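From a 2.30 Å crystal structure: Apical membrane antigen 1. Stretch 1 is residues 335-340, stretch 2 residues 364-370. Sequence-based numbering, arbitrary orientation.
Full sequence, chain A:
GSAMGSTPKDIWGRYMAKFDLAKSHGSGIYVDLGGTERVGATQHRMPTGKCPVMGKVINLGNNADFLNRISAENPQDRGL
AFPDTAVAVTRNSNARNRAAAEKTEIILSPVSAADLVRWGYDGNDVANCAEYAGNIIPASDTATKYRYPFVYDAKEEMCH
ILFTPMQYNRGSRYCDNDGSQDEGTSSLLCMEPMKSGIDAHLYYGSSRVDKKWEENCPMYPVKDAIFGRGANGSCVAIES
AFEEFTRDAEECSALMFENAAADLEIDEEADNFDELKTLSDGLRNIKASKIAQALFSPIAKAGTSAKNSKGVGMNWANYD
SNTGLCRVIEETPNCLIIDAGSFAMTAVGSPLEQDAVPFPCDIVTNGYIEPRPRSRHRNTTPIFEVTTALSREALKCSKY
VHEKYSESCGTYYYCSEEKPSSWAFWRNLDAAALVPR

Stretch 1 (335-340) CLIIDA
Stretch 2 (364-370) VTNGYIE

Cys335 through Ile338 run as an extended strand, with phi/psi of -123/150 at Leu336, -109/133 at Ile337 and -79/140 at Ile338; the chain then turns a corner at Ala340. The partner segment is extended through Thr365 (-153/161), Asn366 (-83/131), the strand residues Gly367 (-120/143) and Tyr368 (-95/122), then bends at Ile369 (-69/-34). The two run obliquely, 58° apart from CA 336 to 339 against CA 365 to 369. In register, Ile337 faces Gly367, their CA atoms 4.8 Å apart. No direct hydrogen bond joins the stretches; the contact, which buries 231 Å² summed over both sides, consists of packing and a water bridge.

Ile337 is the centerpiece. Its CB points toward the partner, with chi1 at -65° (m) and chi2 at 100°, between wells. Ile337 CG1 lies 3.8 Å from Gly367 CA and 3.5 Å from Tyr368 O. Glycine permits this close approach: an ideal CB on Gly367 would fall 2.8 Å from Ile337 CG1, a clash. The rule is a bulky branched residue set against a bare backbone.

Ile369, chi1 63° (p) and chi2 166° (t), extends the apolar patch. Its CB points sideways, yet Ile369 CG2 reaches Ile337 CG2 at 3.7 Å, a methyl-to-methyl apolar contact. Asp339, its CA-to-CB bond toward stretch 2 and chi1 -179° (t), chi2 62°, places OD1 4.1 Å from Ile369 CG2, a contact without a hydrogen bond. Leu336 and Ile338 point away, as strand alternation demands, as does Tyr368.

At the other end, Thr365 points toward stretch 1 with chi1 55° (p), but Thr365 OG1 and Leu336 O are 4.2 Å apart. Water 1 bridges them, donating to Leu336 O at 2.6 Å and hydrogen-bonding Thr365 OG1 at 2.6 Å, so solvent supplies the missing polar link.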

# COMPACT_ATOMS: atom_id res chain seq x y z
N CYS A 335 -7.08 -7.38 -12.78
CA CYS A 335 -6.06 -8.14 -13.53
C CYS A 335 -4.81 -7.30 -13.79
O CYS A 335 -4.80 -6.08 -13.54
CB CYS A 335 -6.64 -8.59 -14.86
SG CYS A 335 -7.16 -7.18 -15.85
N LEU A 336 -3.78 -7.94 -14.31
CA LEU A 336 -2.52 -7.27 -14.62
C LEU A 336 -2.20 -7.48 -16.12
O LEU A 336 -2.61 -8.47 -16.70
CB LEU A 336 -1.38 -7.82 -13.75
CG LEU A 336 -1.50 -7.77 -12.22
CD1 LEU A 336 -0.25 -8.34 -11.57
CD2 LEU A 336 -1.78 -6.37 -11.70
N ILE A 337 -1.51 -6.51 -16.72
CA ILE A 337 -0.95 -6.61 -18.06
C ILE A 337 0.57 -6.69 -17.90
O ILE A 337 1.15 -5.93 -17.12
CB ILE A 337 -1.27 -5.33 -18.85
CG1 ILE A 337 -2.77 -5.19 -19.07
CG2 ILE A 337 -0.47 -5.24 -20.14
CD1 ILE A 337 -3.44 -4.23 -18.10
N ILE A 338 1.23 -7.62 -18.59
CA ILE A 338 2.68 -7.66 -18.47
C ILE A 338 3.32 -6.57 -19.33
O ILE A 338 2.83 -6.25 -20.42
CB ILE A 338 3.31 -9.07 -18.70
CG1 ILE A 338 4.77 -9.06 -18.25
CG2 ILE A 338 3.22 -9.50 -20.16
CD1 ILE A 338 5.58 -10.25 -18.71
N ASP A 339 4.36 -5.95 -18.79
CA ASP A 339 5.06 -4.88 -19.47
C ASP A 339 6.38 -4.60 -18.75
O ASP A 339 6.38 -4.16 -17.61
CB ASP A 339 4.20 -3.61 -19.52
CG ASP A 339 4.88 -2.47 -20.23
OD1 ASP A 339 5.18 -2.62 -21.44
OD2 ASP A 339 5.14 -1.43 -19.59
N ALA A 340 7.51 -4.90 -19.40
CA ALA A 340 8.83 -4.77 -18.79
C ALA A 340 9.09 -3.36 -18.30
O ALA A 340 8.83 -2.40 -19.02
CB ALA A 340 9.92 -5.18 -19.78
N VAL A 364 -2.15 -16.39 -17.31
CA VAL A 364 -1.90 -15.99 -18.70
C VAL A 364 -3.17 -15.42 -19.33
O VAL A 364 -4.22 -16.05 -19.30
CB VAL A 364 -1.32 -17.16 -19.55
CG1 VAL A 364 -0.95 -16.69 -20.95
CG2 VAL A 364 -0.09 -17.76 -18.88
N THR A 365 -3.08 -14.20 -19.84
CA THR A 365 -4.19 -13.50 -20.49
C THR A 365 -3.61 -12.49 -21.49
O THR A 365 -2.45 -12.13 -21.39
CB THR A 365 -5.08 -12.72 -19.47
OG1 THR A 365 -4.27 -11.82 -18.71
CG2 THR A 365 -5.81 -13.67 -18.52
N ASN A 366 -4.42 -12.05 -22.44
CA ASN A 366 -4.02 -10.95 -23.32
C ASN A 366 -4.26 -9.55 -22.69
O ASN A 366 -5.35 -9.27 -22.17
CB ASN A 366 -4.76 -11.08 -24.67
CG ASN A 366 -4.44 -9.93 -25.61
OD1 ASN A 366 -3.33 -9.84 -26.15
ND2 ASN A 366 -5.39 -9.00 -25.76
N GLY A 367 -3.25 -8.68 -22.72
CA GLY A 367 -3.38 -7.36 -22.11
C GLY A 367 -3.21 -6.19 -23.07
O GLY A 367 -2.39 -6.25 -24.00
N TYR A 368 -3.98 -5.12 -22.85
CA TYR A 368 -3.68 -3.82 -23.47
C TYR A 368 -2.89 -2.95 -22.51
O TYR A 368 -3.34 -2.71 -21.40
CB TYR A 368 -4.96 -3.11 -23.89
CG TYR A 368 -5.69 -3.84 -24.97
CD1 TYR A 368 -6.34 -5.05 -24.71
CD2 TYR A 368 -5.64 -3.39 -26.30
CE1 TYR A 368 -6.96 -5.77 -25.71
CE2 TYR A 368 -6.28 -4.09 -27.31
CZ TYR A 368 -6.94 -5.28 -27.01
OH TYR A 368 -7.56 -5.99 -28.01
N ILE A 369 -1.70 -2.52 -22.93
CA ILE A 369 -0.86 -1.66 -22.10
C ILE A 369 -1.42 -0.23 -21.90
O ILE A 369 -1.22 0.37 -20.84
CB ILE A 369 0.60 -1.58 -22.59
CG1 ILE A 369 0.69 -0.96 -23.98
CG2 ILE A 369 1.28 -2.94 -22.52
CD1 ILE A 369 2.10 -0.55 -24.37
N GLU A 370 -2.09 0.31 -22.92
CA GLU A 370 -2.61 1.68 -22.86
C GLU A 370 -4.07 1.66 -22.43
O GLU A 370 -4.85 0.85 -22.91
CB GLU A 370 -2.51 2.38 -24.23
CG GLU A 370 -1.18 3.03 -24.54
CD GLU A 370 -0.90 4.26 -23.70
OE1 GLU A 370 -1.73 5.19 -23.70
OE2 GLU A 370 0.16 4.29 -23.03
O HOH W 1 -2.77 -9.71 -19.02